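Local coordinates for protein AxyAgu115A (Amphibacillus xylanus NBRC 15112, PDB 6NPS) that probably acts as a family GH115 alpha-glucuronidase, a hydrolase that removes glucuronic acid side groups from arabinoglucuronoxylan, at residues H536-D539 and Q540-R544; L579-Q582 and K583-L587. The protein carries 3 engineered substitutions. One frame throughout, in Å; residues are numbered along the deposited sequence.

Contact 1: H536-D539 and Q540-R544; sequences HETD and QLLDR
His-536 is the N-cap of helix 537-558, and the first backbone hydrogen bond runs from Gln-540 N to His-536 O, 2.9 Å. Three more i to i+4 bonds follow, from Leu-541 N to Glu-537 O, Leu-542 N to Thr-538 O and Asp-543 N to Asp-539 O; that of Leu-542 is the straightest, 172° at the hydrogen. The Gln-540 side chain runs back over the helix start, and its NE2 comes 3.7 Å from His-536 CB. Two acidic side chains of this first turn are tied outward. Glu-537 accepts hydrogen bonds from the backbone amides of His-531, Tyr-957 and Leu-958, which pins the helix start to the C-terminal end of the chain, and Asp-539 OD2 forms a salt bridge with Lys-590 of helix 564-596. The Thr-538 hydroxyl, OG1, is hydrogen-bonded to His-531 O. With chi1 at -78° that hydroxyl sits beside its own backbone N, which sends the methyl CG2 anti to that N, along the flank of Leu-542. The two side chains lie alongside each other, pointing the same way, and Thr-538 CG2 meets Leu-542 CD1 at 3.7 Å.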
ATOM      1  N   HIS A 536     -15.759  -0.004  14.857  1.00 34.05           N
ATOM      2  CA  HIS A 536     -16.388   1.312  14.672  1.00 30.57           C
ATOM      3  C   HIS A 536     -15.525   2.454  15.220  1.00 27.67           C
ATOM      4  O   HIS A 536     -16.068   3.523  15.540  1.00 30.73           O
ATOM      5  CB  HIS A 536     -17.780   1.413  15.324  1.00 37.91           C
ATOM      6  CG  HIS A 536     -18.700   0.269  14.995  1.00 46.21           C
ATOM      7  ND1 HIS A 536     -19.497   0.258  13.870  1.00 47.12           N
ATOM      8  CD2 HIS A 536     -18.965  -0.887  15.659  1.00 49.96           C
ATOM      9  CE1 HIS A 536     -20.204  -0.863  13.848  1.00 52.32           C
ATOM     10  NE2 HIS A 536     -19.901  -1.576  14.923  1.00 51.20           N
ATOM     11  N   GLU A 537     -14.210   2.278  15.357  1.00 28.37           N
ATOM     12  CA  GLU A 537     -13.446   3.344  16.022  1.00 30.93           C
ATOM     13  C   GLU A 537     -13.395   4.597  15.158  1.00 32.81           C
ATOM     14  O   GLU A 537     -13.574   5.706  15.676  1.00 32.08           O
ATOM     15  CB  GLU A 537     -12.043   2.867  16.475  1.00 31.19           C
ATOM     16  CG  GLU A 537     -10.965   2.526  15.416  1.00 37.15           C
ATOM     17  CD  GLU A 537      -9.589   2.101  16.031  1.00 39.34           C
ATOM     18  OE1 GLU A 537      -9.511   1.836  17.275  1.00 36.90           O
ATOM     19  OE2 GLU A 537      -8.593   1.999  15.267  1.00 31.91           O
ATOM     20  N   THR A 538     -13.224   4.449  13.834  1.00 26.61           N
ATOM     21  CA  THR A 538     -13.221   5.623  12.972  1.00 24.06           C
ATOM     22  C   THR A 538     -14.561   6.335  12.974  1.00 29.69           C
ATOM     23  O   THR A 538     -14.626   7.554  13.143  1.00 31.01           O
ATOM     24  CB  THR A 538     -12.811   5.226  11.550  1.00 29.04           C
ATOM     25  OG1 THR A 538     -11.387   5.074  11.521  1.00 29.83           O
ATOM     26  CG2 THR A 538     -13.172   6.292  10.509  1.00 31.67           C
ATOM     27  N   ASP A 539     -15.666   5.596  12.789  1.00 30.72           N
ATOM     28  CA  ASP A 539     -16.958   6.272  12.711  1.00 32.94           C
ATOM     29  C   ASP A 539     -17.400   6.852  14.045  1.00 29.41           C
ATOM     30  O   ASP A 539     -18.064   7.901  14.079  1.00 29.10           O
ATOM     31  CB  ASP A 539     -18.017   5.300  12.171  1.00 45.56           C
ATOM     32  CG  ASP A 539     -17.828   5.028  10.665  1.00 65.65           C
ATOM     33  OD1 ASP A 539     -17.931   3.848  10.261  1.00 73.46           O
ATOM     34  OD2 ASP A 539     -17.551   5.983   9.893  1.00 67.52           O
ATOM     35  N   GLN A 540     -17.077   6.199  15.155  1.00 27.26           N
ATOM     36  CA  GLN A 540     -17.390   6.819  16.444  1.00 32.07           C
ATOM     37  C   GLN A 540     -16.614   8.125  16.638  1.00 28.21           C
ATOM     38  O   GLN A 540     -17.168   9.114  17.128  1.00 29.97           O
ATOM     39  CB  GLN A 540     -17.108   5.844  17.595  1.00 35.43           C
ATOM     40  CG  GLN A 540     -18.298   4.915  17.787  1.00 49.86           C
ATOM     41  CD  GLN A 540     -17.992   3.650  18.568  1.00 56.31           C
ATOM     42  OE1 GLN A 540     -16.925   3.504  19.184  1.00 58.15           O
ATOM     43  NE2 GLN A 540     -18.949   2.729  18.560  1.00 54.78           N
ATOM     44  N   LEU A 541     -15.332   8.157  16.267  1.00 29.64           N
ATOM     45  CA  LEU A 541     -14.580   9.408  16.426  1.00 26.08           C
ATOM     46  C   LEU A 541     -15.080  10.491  15.454  1.00 29.30           C
ATOM     47  O   LEU A 541     -15.262  11.651  15.847  1.00 28.44           O
ATOM     48  CB  LEU A 541     -13.085   9.126  16.226  1.00 24.03           C
ATOM     49  CG  LEU A 541     -12.118  10.299  16.375  1.00 28.49           C
ATOM     50  CD1 LEU A 541     -12.452  11.042  17.714  1.00 27.59           C
ATOM     51  CD2 LEU A 541     -10.685   9.768  16.394  1.00 27.98           C
ATOM     52  N   LEU A 542     -15.368  10.121  14.187  1.00 26.82           N
ATOM     53  CA  LEU A 542     -15.973  11.085  13.248  1.00 27.71           C
ATOM     54  C   LEU A 542     -17.266  11.683  13.791  1.00 32.20           C
ATOM     55  O   LEU A 542     -17.546  12.882  13.593  1.00 32.54           O
ATOM     56  CB  LEU A 542     -16.241  10.411  11.882  1.00 27.54           C
ATOM     57  CG  LEU A 542     -14.950  10.314  11.053  1.00 30.68           C
ATOM     58  CD1 LEU A 542     -15.141   9.360   9.862  1.00 39.12           C
ATOM     59  CD2 LEU A 542     -14.483  11.708  10.538  1.00 27.93           C
ATOM     60  N   ASP A 543     -18.098  10.858  14.437  1.00 32.16           N
ATOM     61  CA  ASP A 543     -19.351  11.367  14.975  1.00 35.33           C
ATOM     62  C   ASP A 543     -19.111  12.313  16.148  1.00 30.17           C
ATOM     63  O   ASP A 543     -19.795  13.332  16.261  1.00 33.12           O
ATOM     64  CB  ASP A 543     -20.254  10.216  15.398  1.00 40.80           C
ATOM     65  CG  ASP A 543     -20.767   9.423  14.216  1.00 63.12           C
ATOM     66  OD1 ASP A 543     -20.766   9.976  13.090  1.00 72.15           O
ATOM     67  OD2 ASP A 543     -21.165   8.246  14.417  1.00 72.22           O
ATOM     68  N   ARG A 544     -18.166  11.987  17.038  1.00 31.90           N
ATOM     69  CA  ARG A 544     -17.758  12.925  18.096  1.00 29.53           C
ATOM     70  C   ARG A 544     -17.243  14.241  17.525  1.00 30.75           C
ATOM     71  O   ARG A 544     -17.594  15.323  18.005  1.00 30.37           O
ATOM     72  CB  ARG A 544     -16.678  12.287  18.975  1.00 37.65           C
ATOM     73  CG  ARG A 544     -17.223  11.410  20.097  1.00 53.40           C
ATOM     74  CD  ARG A 544     -16.177  10.464  20.657  1.00 59.97           C
ATOM     75  NE  ARG A 544     -15.182  11.155  21.479  1.00 64.54           N
ATOM     76  CZ  ARG A 544     -13.920  10.751  21.619  1.00 58.94           C
ATOM     77  NH1 ARG A 544     -13.504   9.660  20.991  1.00 61.75           N
ATOM     78  NH2 ARG A 544     -13.080  11.429  22.388  1.00 48.87           N
TER

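Contact 2: L579-Q582 and K583-L587; sequences LNLQ and KMWLL
Leu-581 and Trp-585 meet one turn apart on a buried stretch of helix 564-596, and the apolar contacts centre on the indole. Leu-581 CD2 approaches the ring at its edge, in plane, 3.7 Å from Trp-585 CD1. Met-584 folds back at its last torsion (chi3 74°), which brings CE over one face of the same indole, 3.6 Å above the plane and offset toward the rim. An alanine in place of Trp-585 would probably leave both Leu-581 CD2 and Met-584 CE without the surface they pack on and open a gap toward Asn-526.

The backbone hydrogen bonds are those of a regular alpha helix. Lys-583 N to Leu-579 O, Met-584 N to Asn-580 O and Leu-586 N to Gln-582 O run between 2.9 and 3.0 Å, whereas the bond from Trp-585 N to Leu-581 O is weak at 3.3 Å. That same Leu-581 oxygen lies 3.2 Å from Trp-585 CD1.

Polar side chains are met by a water and by neighbouring backbone. The water donates to Asn-580 OD1 at 2.6 Å and weakly accepts from Lys-583 NZ, whose fully extended chain carries the amine out to it; a long, weak ion pair links NZ to Asp-546. Asn-580 ND2 donates to Cys-612 O, and Gln-582 NE2 to Arg-520 O. The buried amides are thus tied to surrounding chain, and the lysine charge, which has one weak water bond and one long ion pair here, is probably only partly balanced by them.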
ATOM      1  N   LEU A 579      -9.428  19.384  15.196  1.00 25.78           N
ATOM      2  CA  LEU A 579     -10.406  18.361  14.862  1.00 28.89           C
ATOM      3  C   LEU A 579     -10.677  18.291  13.365  1.00 28.39           C
ATOM      4  O   LEU A 579     -10.991  17.207  12.856  1.00 26.03           O
ATOM      5  CB  LEU A 579     -11.705  18.606  15.622  1.00 30.08           C
ATOM      6  CG  LEU A 579     -11.526  18.442  17.138  1.00 33.61           C
ATOM      7  CD1 LEU A 579     -12.883  18.385  17.754  1.00 30.97           C
ATOM      8  CD2 LEU A 579     -10.758  17.180  17.498  1.00 31.96           C
ATOM      9  N   ASN A 580     -10.598  19.415  12.649  1.00 28.21           N
ATOM     10  CA  ASN A 580     -10.674  19.336  11.190  1.00 30.27           C
ATOM     11  C   ASN A 580      -9.534  18.482  10.632  1.00 32.55           C
ATOM     12  O   ASN A 580      -9.725  17.687   9.693  1.00 27.83           O
ATOM     13  CB  ASN A 580     -10.644  20.732  10.591  1.00 27.80           C
ATOM     14  CG  ASN A 580     -10.664  20.712   9.058  1.00 28.83           C
ATOM     15  OD1 ASN A 580     -11.692  20.423   8.461  1.00 31.20           O
ATOM     16  ND2 ASN A 580      -9.540  21.003   8.435  1.00 26.98           N
ATOM     17  N   LEU A 581      -8.343  18.606  11.224  1.00 28.13           N
ATOM     18  CA  LEU A 581      -7.214  17.805  10.748  1.00 28.19           C
ATOM     19  C   LEU A 581      -7.420  16.317  11.039  1.00 27.83           C
ATOM     20  O   LEU A 581      -7.095  15.467  10.194  1.00 29.12           O
ATOM     21  CB  LEU A 581      -5.936  18.278  11.441  1.00 26.41           C
ATOM     22  CG  LEU A 581      -4.672  17.530  10.995  1.00 35.94           C
ATOM     23  CD1 LEU A 581      -3.541  18.538  11.105  1.00 39.10           C
ATOM     24  CD2 LEU A 581      -4.373  16.354  11.932  1.00 32.43           C
ATOM     25  N   GLN A 582      -7.898  15.977  12.250  1.00 26.37           N
ATOM     26  CA  GLN A 582      -8.210  14.578  12.560  1.00 28.40           C
ATOM     27  C   GLN A 582      -9.250  14.038  11.572  1.00 28.99           C
ATOM     28  O   GLN A 582      -9.080  12.961  10.992  1.00 25.34           O
ATOM     29  CB  GLN A 582      -8.733  14.443  13.986  1.00 26.87           C
ATOM     30  CG  GLN A 582      -7.793  14.915  15.074  1.00 29.46           C
ATOM     31  CD  GLN A 582      -6.831  13.833  15.504  1.00 33.73           C
ATOM     32  OE1 GLN A 582      -7.150  12.647  15.420  1.00 35.20           O
ATOM     33  NE2 GLN A 582      -5.642  14.231  15.954  1.00 32.28           N
ATOM     34  N   LYS A 583     -10.318  14.805  11.348  1.00 28.58           N
ATOM     35  CA  LYS A 583     -11.392  14.378  10.454  1.00 28.94           C
ATOM     36  C   LYS A 583     -10.875  14.112   9.052  1.00 30.94           C
ATOM     37  O   LYS A 583     -11.260  13.125   8.407  1.00 30.33           O
ATOM     38  CB  LYS A 583     -12.463  15.452  10.433  1.00 26.96           C
ATOM     39  CG  LYS A 583     -13.598  15.250   9.425  1.00 31.00           C
ATOM     40  CD  LYS A 583     -14.569  16.438   9.586  1.00 35.42           C
ATOM     41  CE  LYS A 583     -15.711  16.438   8.562  1.00 41.30           C
ATOM     42  NZ  LYS A 583     -16.345  17.816   8.649  1.00 45.56           N
ATOM     43  N   MET A 584     -10.027  15.005   8.554  1.00 27.00           N
ATOM     44  CA  MET A 584      -9.462  14.862   7.222  1.00 30.67           C
ATOM     45  C   MET A 584      -8.800  13.510   7.059  1.00 30.82           C
ATOM     46  O   MET A 584      -9.010  12.822   6.058  1.00 29.46           O
ATOM     47  CB  MET A 584      -8.437  15.964   6.962  1.00 30.43           C
ATOM     48  CG  MET A 584      -7.762  15.835   5.589  1.00 30.12           C
ATOM     49  SD  MET A 584      -6.535  17.179   5.380  1.00 35.13           S
ATOM     50  CE  MET A 584      -5.241  16.614   6.469  1.00 32.61           C
ATOM     51  N   TRP A 585      -7.967  13.133   8.026  1.00 26.60           N
ATOM     52  CA  TRP A 585      -7.237  11.874   7.930  1.00 25.17           C
ATOM     53  C   TRP A 585      -8.140  10.662   8.119  1.00 24.08           C
ATOM     54  O   TRP A 585      -7.897   9.614   7.521  1.00 27.55           O
ATOM     55  CB  TRP A 585      -6.117  11.850   8.959  1.00 26.10           C
ATOM     56  CG  TRP A 585      -4.938  12.724   8.554  1.00 28.33           C
ATOM     57  CD1 TRP A 585      -4.473  13.825   9.213  1.00 26.47           C
ATOM     58  CD2 TRP A 585      -4.082  12.524   7.429  1.00 25.46           C
ATOM     59  NE1 TRP A 585      -3.366  14.326   8.564  1.00 25.49           N
ATOM     60  CE2 TRP A 585      -3.107  13.551   7.462  1.00 25.16           C
ATOM     61  CE3 TRP A 585      -4.046  11.566   6.389  1.00 27.24           C
ATOM     62  CZ2 TRP A 585      -2.093  13.664   6.500  1.00 24.59           C
ATOM     63  CZ3 TRP A 585      -3.047  11.676   5.430  1.00 29.71           C
ATOM     64  CH2 TRP A 585      -2.069  12.718   5.497  1.00 32.22           C
ATOM     65  N   LEU A 586      -9.105  10.749   9.035  1.00 27.32           N
ATOM     66  CA  LEU A 586     -10.048   9.666   9.243  1.00 26.93           C
ATOM     67  C   LEU A 586     -10.888   9.425   7.989  1.00 26.24           C
ATOM     68  O   LEU A 586     -11.089   8.272   7.596  1.00 27.19           O
ATOM     69  CB  LEU A 586     -10.942   9.978  10.441  1.00 28.91           C
ATOM     70  CG  LEU A 586     -10.209   9.993  11.783  1.00 30.90           C
ATOM     71  CD1 LEU A 586     -11.147  10.582  12.822  1.00 28.68           C
ATOM     72  CD2 LEU A 586      -9.804   8.630  12.167  1.00 27.78           C
ATOM     73  N   LEU A 587     -11.374  10.497   7.349  1.00 26.67           N
ATOM     74  CA  LEU A 587     -12.058  10.355   6.054  1.00 27.87           C
ATOM     75  C   LEU A 587     -11.143   9.790   4.980  1.00 28.26           C
ATOM     76  O   LEU A 587     -11.592   9.046   4.093  1.00 24.20           O
ATOM     77  CB  LEU A 587     -12.627  11.719   5.602  1.00 25.37           C
ATOM     78  CG  LEU A 587     -13.768  12.258   6.451  1.00 28.42           C
ATOM     79  CD1 LEU A 587     -14.009  13.686   6.068  1.00 33.60           C
ATOM     80  CD2 LEU A 587     -15.140  11.424   6.238  1.00 30.02           C
TER
HETATM   81  O   HOH W   1     -14.299  20.389   8.547  1.00 44.37           O

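Contact 1 comes first along the chain, at the start of helix 537-558, and contact 2 follows within helix 564-596, the next helix; their centres are about 11 Å apart. The two helices pack directly against each other here: Leu-541 CD2 lies 3.7 Å from Leu-586 CD1, and Leu-542 CD2 rests on Lys-583 CG at 3.8 Å. Leu-586 also takes Thr-538 against its CD2, so one leucine of contact 2 receives side chains from both segments of contact 1. Helices 500-519 and 601-629 touch residues of contact 2 as well, making this a helical bundle following the TIM-barrel strands in sequence, with contact 1 joining it to the C-terminal end of the chain.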